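Putrescine aminotransferase (Halomonas elongata DSM 2581, PDB 6GWI) catalyses amino-group transfer as a pyridoxal-5'-phosphate-dependent class III aminotransferase, probably with putrescine as amino donor. Local coordinates at residues N121-R126 and F314-T319; P278-I283 and G295-G300; R95-L100 and V111-S116. All blocks are in the same frame, centred on the assembly; numbering follows the deposited sequence.

Contact 1: N121-R126 and F314-T319. With PLP (pyridoxal-5'-phosphate), chain C.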
loop_
_atom_site.group_PDB
_atom_site.type_symbol
_atom_site.label_atom_id
_atom_site.label_comp_id
_atom_site.label_asym_id
_atom_site.label_seq_id
_atom_site.Cartn_x
_atom_site.Cartn_y
_atom_site.Cartn_z
ATOM N N ASN B 121 0.729 -6.884 -5.779
ATOM C CA ASN B 121 -0.168 -7.807 -6.467
ATOM C C ASN B 121 -1.252 -7.066 -7.249
ATOM O O ASN B 121 -1.660 -7.543 -8.314
ATOM C CB ASN B 121 -0.763 -8.809 -5.477
ATOM C CG ASN B 121 0.178 -9.981 -5.211
ATOM O OD1 ASN B 121 0.532 -10.728 -6.125
ATOM N ND2 ASN B 121 0.597 -10.136 -3.961
ATOM N N ASP B 122 -1.697 -5.891 -6.779
ATOM C CA ASP B 122 -2.556 -5.049 -7.614
ATOM C C ASP B 122 -1.840 -4.645 -8.895
ATOM O O ASP B 122 -2.439 -4.624 -9.977
ATOM C CB ASP B 122 -2.992 -3.782 -6.874
ATOM C CG ASP B 122 -4.000 -4.052 -5.783
ATOM O OD1 ASP B 122 -3.595 -4.583 -4.726
ATOM O OD2 ASP B 122 -5.193 -3.727 -5.980
ATOM N N THR B 123 -0.566 -4.266 -8.776
ATOM C CA THR B 123 0.234 -3.935 -9.949
ATOM C C THR B 123 0.320 -5.127 -10.892
ATOM O O THR B 123 0.133 -4.995 -12.108
ATOM C CB THR B 123 1.632 -3.503 -9.501
ATOM O OG1 THR B 123 1.523 -2.491 -8.488
ATOM C CG2 THR B 123 2.448 -2.970 -10.670
ATOM N N VAL B 124 0.597 -6.311 -10.338
ATOM C CA VAL B 124 0.622 -7.538 -11.131
ATOM C C VAL B 124 -0.671 -7.689 -11.920
ATOM O O VAL B 124 -0.657 -7.975 -13.122
ATOM C CB VAL B 124 0.861 -8.754 -10.216
ATOM C CG1 VAL B 124 0.457 -10.054 -10.914
ATOM C CG2 VAL B 124 2.314 -8.809 -9.776
ATOM N N LEU B 125 -1.811 -7.537 -11.243
ATOM C CA LEU B 125 -3.091 -7.808 -11.891
ATOM C C LEU B 125 -3.335 -6.849 -13.049
ATOM O O LEU B 125 -3.763 -7.268 -14.130
ATOM C CB LEU B 125 -4.221 -7.729 -10.865
ATOM C CG LEU B 125 -5.631 -8.099 -11.335
ATOM C CD1 LEU B 125 -5.643 -9.412 -12.097
ATOM C CD2 LEU B 125 -6.569 -8.192 -10.143
ATOM N N ARG B 126 -3.073 -5.553 -12.845
ATOM C CA ARG B 126 -3.281 -4.591 -13.921
ATOM C C ARG B 126 -2.268 -4.792 -15.038
ATOM O O ARG B 126 -2.604 -4.657 -16.220
ATOM C CB ARG B 126 -3.211 -3.163 -13.385
ATOM C CG ARG B 126 -4.352 -2.792 -12.455
ATOM C CD ARG B 126 -4.344 -1.301 -12.132
ATOM N NE ARG B 126 -4.797 -0.481 -13.255
ATOM C CZ ARG B 126 -4.620 0.836 -13.342
ATOM N NH1 ARG B 126 -3.989 1.489 -12.377
ATOM N NH2 ARG B 126 -5.071 1.503 -14.397
ATOM N N PHE B 314 1.408 4.028 -18.651
ATOM C CA PHE B 314 0.722 3.096 -17.759
ATOM C C PHE B 314 0.131 3.923 -16.619
ATOM O O PHE B 314 0.866 4.413 -15.755
ATOM C CB PHE B 314 1.702 2.033 -17.261
ATOM C CG PHE B 314 1.069 0.918 -16.469
ATOM C CD1 PHE B 314 -0.174 0.407 -16.808
ATOM C CD2 PHE B 314 1.744 0.362 -15.391
ATOM C CE1 PHE B 314 -0.739 -0.625 -16.073
ATOM C CE2 PHE B 314 1.187 -0.665 -14.658
ATOM C CZ PHE B 314 -0.055 -1.161 -14.999
ATOM N N PHE B 315 -1.196 4.092 -16.622
ATOM C CA PHE B 315 -1.868 4.983 -15.669
ATOM C C PHE B 315 -2.026 4.250 -14.336
ATOM O O PHE B 315 -3.114 3.839 -13.926
ATOM C CB PHE B 315 -3.211 5.451 -16.209
ATOM C CG PHE B 315 -3.100 6.405 -17.359
ATOM C CD1 PHE B 315 -2.999 7.768 -17.137
ATOM C CD2 PHE B 315 -3.099 5.940 -18.662
ATOM C CE1 PHE B 315 -2.893 8.650 -18.195
ATOM C CE2 PHE B 315 -2.997 6.814 -19.725
ATOM C CZ PHE B 315 -2.893 8.174 -19.491
ATOM N N HIS B 316 -0.899 4.121 -13.645
ATOM C CA HIS B 316 -0.809 3.281 -12.464
ATOM C C HIS B 316 0.362 3.751 -11.616
ATOM O O HIS B 316 1.396 4.156 -12.150
ATOM C CB HIS B 316 -0.618 1.810 -12.847
ATOM C CG HIS B 316 -0.527 0.899 -11.666
ATOM N ND1 HIS B 316 -1.635 0.492 -10.958
ATOM C CD2 HIS B 316 0.540 0.338 -11.050
ATOM C CE1 HIS B 316 -1.259 -0.290 -9.965
ATOM N NE2 HIS B 316 0.057 -0.397 -9.994
ATOM N N GLY B 317 0.188 3.704 -10.306
ATOM C CA GLY B 317 1.291 3.959 -9.397
ATOM C C GLY B 317 0.818 4.616 -8.120
ATOM O O GLY B 317 -0.341 4.995 -7.971
ATOM N N PHE B 318 1.757 4.747 -7.183
ATOM C CA PHE B 318 1.452 5.199 -5.833
ATOM C C PHE B 318 2.366 6.343 -5.425
ATOM O O PHE B 318 3.550 6.367 -5.775
ATOM C CB PHE B 318 1.579 4.028 -4.850
ATOM C CG PHE B 318 0.807 2.809 -5.278
ATOM C CD1 PHE B 318 -0.537 2.673 -4.965
ATOM C CD2 PHE B 318 1.418 1.818 -6.030
ATOM C CE1 PHE B 318 -1.249 1.557 -5.377
ATOM C CE2 PHE B 318 0.708 0.705 -6.447
ATOM C CZ PHE B 318 -0.623 0.575 -6.118
ATOM N N THR B 319 1.799 7.285 -4.671
ATOM C CA THR B 319 2.524 8.440 -4.156
ATOM C C THR B 319 3.884 8.036 -3.599
ATOM O O THR B 319 4.895 8.691 -3.873
ATOM C CB THR B 319 1.684 9.138 -3.076
ATOM O OG1 THR B 319 0.473 9.644 -3.652
ATOM C CG2 THR B 319 2.448 10.281 -2.451
HETATM N N1 PLP C . -7.149 9.500 -2.679
HETATM C C2 PLP C . -6.809 10.774 -3.079
HETATM C C2A PLP C . -7.835 11.866 -2.981
HETATM C C3 PLP C . -5.525 11.032 -3.563
HETATM O O3 PLP C . -5.202 12.304 -3.961
HETATM C C4 PLP C . -4.577 10.008 -3.642
HETATM C C4A PLP C . -3.114 10.364 -3.641
HETATM C C5 PLP C . -4.944 8.726 -3.235
HETATM C C6 PLP C . -6.224 8.479 -2.755
HETATM C C5A PLP C . -3.961 7.581 -3.312
HETATM O O4P PLP C . -2.969 7.650 -2.311
HETATM P P PLP C . -1.608 6.812 -2.529
HETATM O O1P PLP C . -0.897 7.361 -3.747
HETATM O O2P PLP C . -1.957 5.354 -2.747
HETATM O O3P PLP C . -0.730 6.976 -1.305
#
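Arg126 and Thr123, on the helix of 117-134, grip the imidazole of His316 at its two nitrogens, joining a helix of the fold type I large domain to the loop of 314-319, which reaches the cofactor held by the second subunit. NH1 of Arg126 donates to His316 ND1 over 2.9 Å, lying in the ring plane although the guanidinium is turned 71° against it. At the far edge His316 NE2 gives a 3.0 Å bond to Thr123 OG1. His316 CG is anti to its backbone N (chi1 -180°), extending the ring toward the helix, and the bonds at both nitrogens hold its rotation. The same NH1 donates to Phe315 O at 2.9 Å, and NH2 adds a weak bond to this carbonyl of Phe315, the central residue of an inverse gamma turn. Phe314 lends its ring edge to the aliphatic root of the arginine, CZ to Arg126 CB 4.1 Å. An alanine in place of Arg126 would probably leave Phe315 O and His316 ND1 without these donors and the imidazole freer to turn.

In the second shell, Thr123 OG1 is also bonded to Glu119 O, and Arg126 NH2 to Gln169 O of the second subunit. Farther along the loop, Thr319 N and OG1 both bond the phosphate O1P of that cofactor, OG1 at 2.7 Å.

Contact 2: P278-I283 and G295-G300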
loop_
_atom_site.group_PDB
_atom_site.type_symbol
_atom_site.label_atom_id
_atom_site.label_comp_id
_atom_site.label_asym_id
_atom_site.label_seq_id
_atom_site.Cartn_x
_atom_site.Cartn_y
_atom_site.Cartn_z
ATOM N N PRO B 278 9.496 -16.889 -13.813
ATOM C CA PRO B 278 8.242 -16.136 -13.817
ATOM C C PRO B 278 8.330 -14.924 -14.730
ATOM O O PRO B 278 9.409 -14.425 -15.066
ATOM C CB PRO B 278 8.065 -15.727 -12.351
ATOM C CG PRO B 278 9.440 -15.734 -11.788
ATOM C CD PRO B 278 10.167 -16.837 -12.500
ATOM N N ASP B 279 7.165 -14.487 -15.182
ATOM C CA ASP B 279 7.062 -13.252 -15.941
ATOM C C ASP B 279 6.960 -12.048 -15.023
ATOM O O ASP B 279 7.387 -10.950 -15.395
ATOM C CB ASP B 279 5.861 -13.330 -16.883
ATOM C CG ASP B 279 6.012 -14.433 -17.914
ATOM O OD1 ASP B 279 6.822 -14.262 -18.848
ATOM O OD2 ASP B 279 5.351 -15.485 -17.765
ATOM N N LEU B 280 6.424 -12.242 -13.822
ATOM C CA LEU B 280 6.305 -11.181 -12.834
ATOM C C LEU B 280 6.557 -11.765 -11.455
ATOM O O LEU B 280 6.220 -12.914 -11.175
ATOM C CB LEU B 280 4.922 -10.525 -12.887
ATOM C CG LEU B 280 4.474 -9.973 -14.242
ATOM C CD1 LEU B 280 2.974 -9.744 -14.250
ATOM C CD2 LEU B 280 5.208 -8.681 -14.569
ATOM N N MET B 281 7.160 -10.948 -10.577
ATOM C CA MET B 281 7.460 -11.364 -9.213
ATOM C C MET B 281 7.187 -10.202 -8.263
ATOM O O MET B 281 7.978 -9.248 -8.197
ATOM C CB MET B 281 8.908 -11.836 -9.066
ATOM C CG MET B 281 9.249 -13.132 -9.796
ATOM S SD MET B 281 10.897 -13.769 -9.390
ATOM C CE MET B 281 11.908 -12.342 -9.763
ATOM N N PRO B 282 6.073 -10.233 -7.534
ATOM C CA PRO B 282 5.884 -9.248 -6.464
ATOM C C PRO B 282 6.799 -9.544 -5.286
ATOM O O PRO B 282 7.139 -10.696 -5.000
ATOM C CB PRO B 282 4.404 -9.393 -6.088
ATOM C CG PRO B 282 4.005 -10.748 -6.555
ATOM C CD PRO B 282 4.888 -11.093 -7.726
ATOM N N ILE B 283 7.223 -8.472 -4.614
ATOM C CA ILE B 283 8.172 -8.569 -3.512
ATOM C C ILE B 283 7.842 -7.511 -2.470
ATOM O O ILE B 283 7.226 -6.484 -2.765
ATOM C CB ILE B 283 9.632 -8.402 -4.000
ATOM C CG1 ILE B 283 9.765 -7.109 -4.809
ATOM C CG2 ILE B 283 10.065 -9.618 -4.803
ATOM C CD1 ILE B 283 11.192 -6.770 -5.181
ATOM N N GLY B 295 7.774 -2.173 -1.448
ATOM C CA GLY B 295 7.569 -3.384 -2.210
ATOM C C GLY B 295 7.757 -3.087 -3.678
ATOM O O GLY B 295 8.188 -1.985 -4.032
ATOM N N GLY B 296 7.460 -4.049 -4.539
ATOM C CA GLY B 296 7.522 -3.799 -5.966
ATOM C C GLY B 296 7.189 -5.053 -6.738
ATOM O O GLY B 296 6.868 -6.101 -6.171
ATOM N N VAL B 297 7.267 -4.920 -8.058
ATOM C CA VAL B 297 7.085 -6.028 -8.984
ATOM C C VAL B 297 8.332 -6.089 -9.849
ATOM O O VAL B 297 8.661 -5.114 -10.537
ATOM C CB VAL B 297 5.830 -5.860 -9.854
ATOM C CG1 VAL B 297 5.650 -7.068 -10.772
ATOM C CG2 VAL B 297 4.597 -5.663 -8.985
ATOM N N LEU B 298 9.040 -7.213 -9.797
ATOM C CA LEU B 298 10.102 -7.479 -10.759
ATOM C C LEU B 298 9.440 -7.963 -12.044
ATOM O O LEU B 298 8.675 -8.935 -12.028
ATOM C CB LEU B 298 11.088 -8.504 -10.211
ATOM C CG LEU B 298 11.834 -8.070 -8.943
ATOM C CD1 LEU B 298 12.603 -9.219 -8.312
ATOM C CD2 LEU B 298 12.777 -6.916 -9.240
ATOM N N VAL B 299 9.732 -7.291 -13.151
ATOM C CA VAL B 299 8.978 -7.453 -14.390
ATOM C C VAL B 299 9.881 -8.124 -15.412
ATOM O O VAL B 299 10.976 -7.628 -15.709
ATOM C CB VAL B 299 8.462 -6.103 -14.918
ATOM C CG1 VAL B 299 7.645 -6.300 -16.192
ATOM C CG2 VAL B 299 7.639 -5.386 -13.851
ATOM N N GLY B 300 9.417 -9.250 -15.954
ATOM C CA GLY B 300 10.178 -9.952 -16.961
ATOM C C GLY B 300 10.168 -9.231 -18.293
ATOM O O GLY B 300 9.300 -8.407 -18.588
#
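Leu298 sits between Ile283 and Met281 on one face of an antiparallel pair of strands, and these three residues have the most surface buried by the contact. Met281 bends at its last torsion (chi3 -54°), which brings its methyl CE back to 3.5 Å from Leu298 CD1. From the other flank Ile283 meets the same leucine at about a right angle, its CD1 4.0 Å from Leu298 CG. It does so with CG1 in the crowded position between its backbone N and carbonyl carbon (chi1 53°), which also lays CG1 against the backbone of Gly296, 3.4 Å from Gly296 O. Ile108 packs against Met281 and Leu298 on this face.

Beneath them the backbones pair in regular alternation, the strands running at 165° to each other. Met281 and Leu298 form a hydrogen-bonded pair, with Leu298 N to Met281 O at 2.8 Å and the reciprocal bond closing the ring; Ile283 and Gly296 form the next one. At the open end Gly300 N reaches Asp279 O over 2.7 Å. A side chain on Gly300 would run into that carbonyl, and one on Gly295 into Ile283 O, so glycine suits both ends of the pairing.

The opposite face carries Leu280, Pro282, Val297 and Val299. Leu280 CD2 lies 3.8 Å from Val299 CG1, the two side chains pointing the same way, and the helix of 117-134 covers Leu280, Pro282 and Val297. The arrangement is a beta hairpin with a long connection, which carries Lys285 of the cofactor pocket, and its strands occupy the interior of the mixed seven-stranded sheet characteristic of the large domain in fold type I aminotransferases.

Contact 3: R95-L100 and V111-S116. With PLP (pyridoxal-5'-phosphate), chain D.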
loop_
_atom_site.group_PDB
_atom_site.type_symbol
_atom_site.label_atom_id
_atom_site.label_comp_id
_atom_site.label_asym_id
_atom_site.label_seq_id
_atom_site.Cartn_x
_atom_site.Cartn_y
_atom_site.Cartn_z
ATOM N N ARG B 95 19.595 3.312 -7.832
ATOM C CA ARG B 95 20.531 2.320 -7.317
ATOM C C ARG B 95 19.815 1.059 -6.845
ATOM O O ARG B 95 20.316 -0.052 -7.049
ATOM C CB ARG B 95 21.357 2.959 -6.196
ATOM C CG ARG B 95 22.275 4.076 -6.715
ATOM C CD ARG B 95 23.119 4.733 -5.630
ATOM N NE ARG B 95 22.290 5.333 -4.586
ATOM C CZ ARG B 95 22.610 6.422 -3.890
ATOM N NH1 ARG B 95 23.748 7.066 -4.123
ATOM N NH2 ARG B 95 21.779 6.874 -2.961
ATOM N N LEU B 96 18.637 1.199 -6.230
ATOM C CA LEU B 96 17.906 0.019 -5.772
ATOM C C LEU B 96 17.422 -0.827 -6.947
ATOM O O LEU B 96 17.525 -2.060 -6.914
ATOM C CB LEU B 96 16.721 0.436 -4.899
ATOM C CG LEU B 96 15.837 -0.712 -4.406
ATOM C CD1 LEU B 96 16.636 -1.724 -3.590
ATOM C CD2 LEU B 96 14.672 -0.175 -3.599
ATOM N N ALA B 97 16.873 -0.188 -7.981
ATOM C CA ALA B 97 16.432 -0.929 -9.158
ATOM C C ALA B 97 17.597 -1.658 -9.818
ATOM O O ALA B 97 17.449 -2.795 -10.281
ATOM C CB ALA B 97 15.754 0.017 -10.149
ATOM N N GLU B 98 18.763 -1.010 -9.892
ATOM C CA GLU B 98 19.942 -1.680 -10.428
ATOM C C GLU B 98 20.279 -2.917 -9.605
ATOM O O GLU B 98 20.385 -4.028 -10.139
ATOM C CB GLU B 98 21.129 -0.715 -10.452
ATOM C CG GLU B 98 22.423 -1.339 -10.953
ATOM C CD GLU B 98 23.602 -0.386 -10.893
ATOM O OE1 GLU B 98 23.583 0.542 -10.056
ATOM O OE2 GLU B 98 24.550 -0.567 -11.684
ATOM N N LYS B 99 20.435 -2.743 -8.290
ATOM C CA LYS B 99 20.817 -3.856 -7.430
ATOM C C LYS B 99 19.787 -4.977 -7.491
ATOM O O LYS B 99 20.144 -6.157 -7.590
ATOM C CB LYS B 99 20.981 -3.357 -5.992
ATOM C CG LYS B 99 21.568 -4.371 -5.026
ATOM C CD LYS B 99 23.025 -4.627 -5.351
ATOM C CE LYS B 99 23.710 -5.418 -4.260
ATOM N NZ LYS B 99 25.115 -5.740 -4.635
ATOM N N LEU B 100 18.500 -4.625 -7.441
ATOM C CA LEU B 100 17.448 -5.636 -7.429
ATOM C C LEU B 100 17.454 -6.458 -8.708
ATOM O O LEU B 100 17.368 -7.690 -8.673
ATOM C CB LEU B 100 16.083 -4.974 -7.257
ATOM C CG LEU B 100 15.432 -4.984 -5.878
ATOM C CD1 LEU B 100 14.106 -4.240 -5.974
ATOM C CD2 LEU B 100 15.235 -6.398 -5.349
ATOM N N VAL B 111 11.879 -3.137 -12.591
ATOM C CA VAL B 111 11.081 -3.158 -11.373
ATOM C C VAL B 111 10.145 -1.957 -11.365
ATOM O O VAL B 111 10.520 -0.850 -11.764
ATOM C CB VAL B 111 11.968 -3.176 -10.108
ATOM C CG1 VAL B 111 12.795 -1.904 -10.004
ATOM C CG2 VAL B 111 11.108 -3.370 -8.864
ATOM N N PHE B 112 8.915 -2.196 -10.925
ATOM C CA PHE B 112 7.942 -1.157 -10.610
ATOM C C PHE B 112 7.778 -1.144 -9.094
ATOM O O PHE B 112 7.428 -2.170 -8.501
ATOM C CB PHE B 112 6.607 -1.432 -11.301
ATOM C CG PHE B 112 5.619 -0.302 -11.193
ATOM C CD1 PHE B 112 4.971 -0.043 -9.994
ATOM C CD2 PHE B 112 5.321 0.484 -12.292
ATOM C CE1 PHE B 112 4.057 0.992 -9.891
ATOM C CE2 PHE B 112 4.406 1.519 -12.194
ATOM C CZ PHE B 112 3.773 1.771 -10.992
ATOM N N PHE B 113 8.049 -0.005 -8.470
ATOM C CA PHE B 113 8.042 0.064 -7.016
ATOM C C PHE B 113 6.641 0.328 -6.479
ATOM O O PHE B 113 5.835 1.033 -7.092
ATOM C CB PHE B 113 9.004 1.144 -6.517
ATOM C CG PHE B 113 10.453 0.801 -6.719
ATOM C CD1 PHE B 113 11.030 -0.260 -6.040
ATOM C CD2 PHE B 113 11.239 1.542 -7.582
ATOM C CE1 PHE B 113 12.363 -0.577 -6.225
ATOM C CE2 PHE B 113 12.569 1.229 -7.770
ATOM C CZ PHE B 113 13.132 0.171 -7.087
ATOM N N THR B 114 6.360 -0.270 -5.320
ATOM C CA THR B 114 5.125 -0.049 -4.582
ATOM C C THR B 114 5.475 0.088 -3.105
ATOM O O THR B 114 6.648 0.046 -2.718
ATOM C CB THR B 114 4.122 -1.193 -4.779
ATOM O OG1 THR B 114 4.616 -2.379 -4.146
ATOM C CG2 THR B 114 3.906 -1.470 -6.248
ATOM N N GLY B 115 4.450 0.213 -2.267
ATOM C CA GLY B 115 4.661 0.334 -0.839
ATOM C C GLY B 115 4.512 -0.958 -0.062
ATOM O O GLY B 115 4.993 -1.055 1.071
ATOM N N SER B 116 3.861 -1.957 -0.659
ATOM C CA SER B 116 3.485 -3.171 0.049
ATOM C C SER B 116 3.427 -4.339 -0.925
ATOM O O SER B 116 3.437 -4.162 -2.146
ATOM C CB SER B 116 2.121 -3.024 0.731
ATOM O OG SER B 116 1.118 -2.816 -0.247
HETATM N N1 PLP D . 1.947 -12.006 -0.822
HETATM C C2 PLP D . 2.417 -12.904 0.112
HETATM C C2A PLP D . 2.912 -14.254 -0.333
HETATM C C3 PLP D . 2.433 -12.556 1.460
HETATM O O3 PLP D . 2.905 -13.463 2.372
HETATM C C4 PLP D . 1.988 -11.299 1.883
HETATM C C4A PLP D . 2.598 -10.726 3.136
HETATM C C5 PLP D . 1.506 -10.406 0.920
HETATM C C6 PLP D . 1.492 -10.765 -0.424
HETATM C C5A PLP D . 0.991 -9.035 1.302
HETATM O O4P PLP D . 2.035 -8.136 1.597
HETATM P P PLP D . 1.680 -6.800 2.424
HETATM O O1P PLP D . 0.653 -5.999 1.659
HETATM O O2P PLP D . 2.943 -5.998 2.630
HETATM O O3P PLP D . 1.112 -7.192 3.763
#
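Ala97 and Val111 mark where the helix of 91-103 comes nearest the strand of 108-114, their CA atoms 6.2 Å apart. The short segments run at 124° to each other with axes 9.5 Å apart at closest approach, a helix laid slantwise over the outermost strand of this chain's large-domain sheet, which runs on into the second subunit, in the fold type I architecture. No hydrogen bond crosses between them; the contact is wholly apolar and illustrates how a helix packs aliphatic side chains round an aromatic ring on a sheet.

Phe113 is the focus. Its CG is anti to the carbonyl carbon (chi1 -70°), and the ring reaches out to the helix tip first. Leu96 approaches obliquely, CD2 touching CE1 of Phe113 at 3.5 Å, while CB of Ala97 stands 4.0 Å from Phe113 CZ. Leu100, whose chi1 of -101° departs from a staggered value, brings CD1 to 4.1 Å from Phe113 CE1. Val111, two residues before Phe113 and on the same side of the strand, sets CG1 3.5 Å from Ala97 CB, and its CG2 lies over the rim of one ring face. The ring of His15 of the second subunit also meets Phe113, so this layer extends to the dimer interface.

Phe112 and Thr114 point to the other side of the strand and pack on the helix of 117-134, giving the strand helical cover on both faces. Beyond Thr114 the chain turns into the cofactor site. Thr114 OG1 donates to Ser116 O, bracing the turn, and Ser116 caps the following helix, its OG bonded to Glu119 N. Ser116 CB stands 3.4 Å from phosphate oxygen O1P of the pyridoxal-5'-phosphate in this pocket.

How the contacts relate
All three contacts are buried, and they share neighbouring elements of one domain. Contacts 2 and 3 meet in the sheet, where Val297 N and Gly295 N probably bond Phe112 O and Thr114 O, while the helix of contact 1 lies across the same strands, with Thr123 touching Val297 and Thr114. The chemistry follows the place. Contact 2, nearest the chain's centre, combines backbone bonding with aliphatic packing; contact 3 is purely apolar between helix and sheet; contact 1 is polar, built on side-chain bonds beside the second subunit. Contacts 1 and 3 touch that subunit extensively; contact 1 reaches both cofactors of the dimer, through Asn121 and Thr319, and contact 3 one of them, beside Ser116.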